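Local coordinates for SxtG (Microseira wollei, PDB 6U1R), which is an amidinotransferase of the saxitoxin biosynthetic pathway, probably moving an amidino group by way of a covalent cysteine intermediate, at residues 33-37 with 324-328; 298-302 with 346-350. The contacts are given in a common frame with arbitrary orientation. Numbering follows the deposited sequence.

Interaction 1. Residues 33-37 with 324-328; sequences EWDAL and LMLDE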
loop_
_atom_site.group_PDB
_atom_site.type_symbol
_atom_site.label_atom_id
_atom_site.label_comp_id
_atom_site.label_asym_id
_atom_site.label_seq_id
_atom_site.Cartn_x
_atom_site.Cartn_y
_atom_site.Cartn_z
ATOM N N GLU A 33 -3.401 12.483 20.299
ATOM C CA GLU A 33 -4.735 11.985 20.641
ATOM C C GLU A 33 -5.643 13.037 21.287
ATOM O O GLU A 33 -6.794 12.718 21.592
ATOM C CB GLU A 33 -4.626 10.774 21.587
ATOM C CG GLU A 33 -3.682 9.650 21.101
ATOM C CD GLU A 33 -4.189 8.869 19.879
ATOM O OE1 GLU A 33 -5.403 8.914 19.585
ATOM O OE2 GLU A 33 -3.344 8.226 19.200
ATOM N N TRP A 34 -5.177 14.276 21.486
ATOM C CA TRP A 34 -5.863 15.199 22.392
ATOM C C TRP A 34 -6.098 16.607 21.855
ATOM O O TRP A 34 -6.883 17.334 22.477
ATOM C CB TRP A 34 -5.085 15.341 23.709
ATOM C CG TRP A 34 -3.684 15.816 23.497
ATOM C CD1 TRP A 34 -3.282 17.105 23.243
ATOM C CD2 TRP A 34 -2.491 15.017 23.503
ATOM N NE1 TRP A 34 -1.922 17.151 23.089
ATOM C CE2 TRP A 34 -1.407 15.889 23.250
ATOM C CE3 TRP A 34 -2.230 13.656 23.710
ATOM C CZ2 TRP A 34 -0.093 15.441 23.188
ATOM C CZ3 TRP A 34 -0.920 13.213 23.636
ATOM C CH2 TRP A 34 0.130 14.103 23.402
ATOM N N ASP A 35 -5.414 17.052 20.804
ATOM C CA ASP A 35 -5.658 18.408 20.322
ATOM C C ASP A 35 -7.132 18.559 19.930
ATOM O O ASP A 35 -7.821 17.586 19.586
ATOM C CB ASP A 35 -4.745 18.756 19.132
ATOM C CG ASP A 35 -3.320 19.128 19.530
ATOM O OD1 ASP A 35 -3.046 19.505 20.697
ATOM O OD2 ASP A 35 -2.447 19.078 18.631
ATOM N N ALA A 36 -7.618 19.798 19.991
ATOM C CA ALA A 36 -9.041 20.093 19.824
ATOM C C ALA A 36 -9.624 19.458 18.563
ATOM O O ALA A 36 -9.214 19.780 17.443
ATOM C CB ALA A 36 -9.240 21.615 19.798
ATOM N N LEU A 37 -10.607 18.576 18.747
ATOM C CA LEU A 37 -11.098 17.718 17.667
ATOM C C LEU A 37 -12.058 18.494 16.773
ATOM O O LEU A 37 -13.068 19.023 17.253
ATOM C CB LEU A 37 -11.780 16.486 18.252
ATOM C CG LEU A 37 -12.264 15.401 17.278
ATOM C CD1 LEU A 37 -11.121 14.896 16.426
ATOM C CD2 LEU A 37 -12.922 14.259 18.049
ATOM N N LEU A 324 -12.153 8.611 24.214
ATOM C CA LEU A 324 -11.882 9.535 23.108
ATOM C C LEU A 324 -11.830 10.945 23.681
ATOM O O LEU A 324 -12.790 11.386 24.316
ATOM C CB LEU A 324 -12.951 9.449 22.007
ATOM C CG LEU A 324 -12.799 10.457 20.852
ATOM C CD1 LEU A 324 -11.558 10.139 20.050
ATOM C CD2 LEU A 324 -14.032 10.517 19.943
ATOM N N MET A 325 -10.719 11.641 23.442
ATOM C CA MET A 325 -10.534 13.021 23.878
ATOM C C MET A 325 -11.056 13.976 22.809
ATOM O O MET A 325 -10.654 13.882 21.647
ATOM C CB MET A 325 -9.058 13.332 24.129
ATOM C CG MET A 325 -8.331 12.426 25.132
ATOM S SD MET A 325 -9.090 12.390 26.732
ATOM C CE MET A 325 -8.929 14.103 27.243
ATOM N N LEU A 326 -11.895 14.927 23.221
ATOM C CA LEU A 326 -12.320 16.012 22.345
ATOM C C LEU A 326 -11.394 17.216 22.410
ATOM O O LEU A 326 -11.380 18.031 21.474
ATOM C CB LEU A 326 -13.744 16.440 22.708
ATOM C CG LEU A 326 -14.771 15.314 22.826
ATOM C CD1 LEU A 326 -16.169 15.866 23.069
ATOM C CD2 LEU A 326 -14.739 14.402 21.596
ATOM N N ASP A 327 -10.669 17.361 23.513
ATOM C CA ASP A 327 -9.554 18.292 23.681
ATOM C C ASP A 327 -8.793 17.773 24.896
ATOM O O ASP A 327 -8.977 16.616 25.285
ATOM C CB ASP A 327 -10.034 19.750 23.803
ATOM C CG ASP A 327 -11.047 19.961 24.909
ATOM O OD1 ASP A 327 -11.009 19.241 25.931
ATOM O OD2 ASP A 327 -11.895 20.872 24.741
ATOM N N GLU A 328 -7.954 18.614 25.505
ATOM C CA GLU A 328 -7.160 18.146 26.638
ATOM C C GLU A 328 -7.988 17.870 27.892
ATOM O O GLU A 328 -7.462 17.279 28.847
ATOM C CB GLU A 328 -6.070 19.167 26.959
ATOM C CG GLU A 328 -5.095 19.346 25.817
ATOM C CD GLU A 328 -3.939 20.266 26.138
ATOM O OE1 GLU A 328 -3.775 20.640 27.321
ATOM O OE2 GLU A 328 -3.182 20.602 25.197
HETATM O O HOH W 1 -8.359 10.603 21.837
HETATM O O HOH W 2 -4.060 20.892 22.680
#
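At the apolar centre the CA-to-CB bond of Leu-37 points toward residues 324-328, and Leu-37 CD2 lies 4.0 Å from Leu-326 CD2 and 4.3 Å from Leu-324 CD2. Helix 83-102 (Leu-100) and strand 370-375 (Arg-375) close round these leucines. Trp-34 CB packs loosely on Met-325 CB (4.5 Å), and Trp-34 CD1 is 3.9 Å from Glu-328 CG.

Leu-37 N donates to Leu-326 O at 2.9 Å, nearly in line, and Ala-36 CA gives the same oxygen a CA-H...O contact at 3.5 Å. Another such contact runs from Asp-327 CA to Trp-34 O (3.1 Å).

Water fills both ends. One donates to Glu-33 O (2.6 Å) and accepts from Met-325 N (3.0 Å); the other bridges two carboxylates, donating to Asp-35 OD1 (2.6 Å) and Glu-328 OE2 (2.7 Å). Arg-375 NH1 takes both Asp-35 O and Met-325 O; the Glu-33 carboxylate turns to Arg-221 N and His-367.

The hairpin turn between strands 324-325 and 330-334, in a beta-beta-alpha-beta module consistent with the family's pentein fold, meets the N-terminal lead-in near the predicted active-site cysteine. One direct hydrogen bond, leucine packing, CA-H...O contacts, two waters and the shared Arg-375 join them, not continuous sheet pairing.

Interaction 2. Residues 298-302 with 346-350; sequences ILVAP and DWGFK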
loop_
_atom_site.group_PDB
_atom_site.type_symbol
_atom_site.label_atom_id
_atom_site.label_comp_id
_atom_site.label_asym_id
_atom_site.label_seq_id
_atom_site.Cartn_x
_atom_site.Cartn_y
_atom_site.Cartn_z
ATOM N N ILE A 298 1.902 9.113 35.196
ATOM C CA ILE A 298 1.304 7.832 34.852
ATOM C C ILE A 298 0.024 7.692 35.666
ATOM O O ILE A 298 0.053 7.623 36.902
ATOM C CB ILE A 298 2.285 6.684 35.100
ATOM C CG1 ILE A 298 3.456 6.817 34.108
ATOM C CG2 ILE A 298 1.587 5.338 34.975
ATOM C CD1 ILE A 298 4.540 5.809 34.307
ATOM N N LEU A 299 -1.105 7.709 34.969
ATOM C CA LEU A 299 -2.424 7.589 35.576
ATOM C C LEU A 299 -2.845 6.127 35.487
ATOM O O LEU A 299 -3.174 5.639 34.400
ATOM C CB LEU A 299 -3.428 8.497 34.864
ATOM C CG LEU A 299 -2.998 9.956 34.667
ATOM C CD1 LEU A 299 -4.098 10.705 33.935
ATOM C CD2 LEU A 299 -2.685 10.624 35.984
ATOM N N VAL A 300 -2.831 5.416 36.622
ATOM C CA VAL A 300 -3.139 3.986 36.614
ATOM C C VAL A 300 -4.655 3.804 36.646
ATOM O O VAL A 300 -5.338 4.284 37.561
ATOM C CB VAL A 300 -2.464 3.259 37.790
ATOM C CG1 VAL A 300 -2.772 1.746 37.747
ATOM C CG2 VAL A 300 -0.952 3.484 37.791
ATOM N N ALA A 301 -5.188 3.109 35.640
ATOM C CA ALA A 301 -6.623 2.954 35.522
ATOM C C ALA A 301 -7.186 2.227 36.742
ATOM O O ALA A 301 -6.561 1.287 37.248
ATOM C CB ALA A 301 -6.983 2.163 34.260
ATOM N N PRO A 302 -8.364 2.618 37.221
ATOM C CA PRO A 302 -9.042 1.827 38.251
ATOM C C PRO A 302 -9.560 0.525 37.674
ATOM O O PRO A 302 -9.718 0.372 36.463
ATOM C CB PRO A 302 -10.188 2.747 38.695
ATOM C CG PRO A 302 -10.540 3.490 37.445
ATOM C CD PRO A 302 -9.211 3.729 36.748
ATOM N N ASP A 346 -11.368 13.053 39.109
ATOM C CA ASP A 346 -10.387 13.352 40.141
ATOM C C ASP A 346 -9.053 13.753 39.533
ATOM O O ASP A 346 -8.319 14.547 40.133
ATOM C CB ASP A 346 -10.223 12.154 41.081
ATOM C CG ASP A 346 -11.489 11.876 41.909
ATOM O OD1 ASP A 346 -12.431 12.709 41.896
ATOM O OD2 ASP A 346 -11.548 10.821 42.564
ATOM N N TRP A 347 -8.726 13.248 38.335
ATOM C CA TRP A 347 -7.498 13.638 37.650
ATOM C C TRP A 347 -7.615 14.972 36.909
ATOM O O TRP A 347 -6.635 15.398 36.291
ATOM C CB TRP A 347 -7.077 12.543 36.658
ATOM C CG TRP A 347 -6.500 11.304 37.292
ATOM C CD1 TRP A 347 -5.711 11.236 38.409
ATOM C CD2 TRP A 347 -6.669 9.954 36.837
ATOM N NE1 TRP A 347 -5.384 9.920 38.677
ATOM C CE2 TRP A 347 -5.959 9.118 37.725
ATOM C CE3 TRP A 347 -7.352 9.371 35.763
ATOM C CZ2 TRP A 347 -5.911 7.732 37.574
ATOM C CZ3 TRP A 347 -7.302 7.993 35.612
ATOM C CH2 TRP A 347 -6.594 7.185 36.528
ATOM N N GLY A 348 -8.775 15.616 36.939
ATOM C CA GLY A 348 -8.955 16.933 36.357
ATOM C C GLY A 348 -9.614 16.983 34.995
ATOM O O GLY A 348 -9.673 18.065 34.395
ATOM N N PHE A 349 -10.086 15.855 34.475
ATOM C CA PHE A 349 -10.757 15.827 33.188
ATOM C C PHE A 349 -12.254 16.060 33.375
ATOM O O PHE A 349 -12.773 16.086 34.492
ATOM C CB PHE A 349 -10.469 14.495 32.482
ATOM C CG PHE A 349 -9.011 14.278 32.187
ATOM C CD1 PHE A 349 -8.429 14.821 31.045
ATOM C CD2 PHE A 349 -8.215 13.536 33.050
ATOM C CE1 PHE A 349 -7.088 14.622 30.767
ATOM C CE2 PHE A 349 -6.860 13.336 32.780
ATOM C CZ PHE A 349 -6.293 13.871 31.643
ATOM N N LYS A 350 -12.957 16.243 32.255
ATOM C CA LYS A 350 -14.404 16.479 32.249
ATOM C C LYS A 350 -15.066 15.354 31.460
ATOM O O LYS A 350 -15.184 15.437 30.227
ATOM C CB LYS A 350 -14.752 17.835 31.636
ATOM C CG LYS A 350 -14.230 19.043 32.412
ATOM C CD LYS A 350 -14.713 19.067 33.856
ATOM C CE LYS A 350 -14.266 20.333 34.587
ATOM N NZ LYS A 350 -14.924 20.439 35.926
#
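Trp-347 lays its six-membered ring over the side chain of Leu-299: Leu-299 CB sits 3.7 Å from the ring centroid and only 8° off the normal, a clean CH-pi contact over the face. The tryptophan comes just as helix 338-346 ends in a Schellman motif. Gly-348 follows, with a phi of 100° at which a CB would be jammed against the carbonyl oxygen before it, and the chain then turns through Phe-349 into strand 350-354.

The contact joins two neighbouring modules of what is consistent with the pentein propeller of the amidinotransferase family. Leu-299 belongs to strand 297-300, an outermost strand of the sheet it forms with 276-279 and 269-273. Trp-347 belongs to the next module, in which a hairpin, helix 338-346 and strand 350-354 follow one another as beta-beta-alpha-beta. No hydrogen bond crosses between the segments; the backbone of Leu-299 pairs instead with Ile-277 and Val-279 in its own sheet.

The far end of the indole reaches past the strand into the loop that follows. Trp-347 CH2 lies 4.3 Å from Ala-301 CA, close to the ring plane, and 4.3 Å from Pro-302 CD, whose proline also rests on Pro-339 and Ala-343 of the helix. Leu-278 of strand 276-279 adds to the packing on Trp-347.

Phe-349 takes a smaller share, turning its ring edge to Leu-299 CD1, which is 4.0 Å from Phe-349 CE2. The tightest approach is polar on one side: Val-300 O meets the indole edge 3.3 Å from Trp-347 CH2.

Overall arrangement
Both contacts are made by the module of strands 324-325, 330-334 and 350-354 with helix 338-346. Interaction 1 is the more buried: it uses the first strand and joins the module to the N-terminal lead-in, with Leu-324 about 9 Å, side chain to side chain, from the predicted catalytic Cys-368. Interaction 2, partly buried and away from the predicted active-site residues, uses the helix end against the preceding module. A leucine cluster with one backbone hydrogen bond and bridging waters marks the first; aromatic packing with no hydrogen bond marks the second. Their centres are about 15 Å apart, and they touch through Phe-349, whose CD1 lies 3.9 Å from Met-325 CE and CE1 3.3 Å from Glu-328 O.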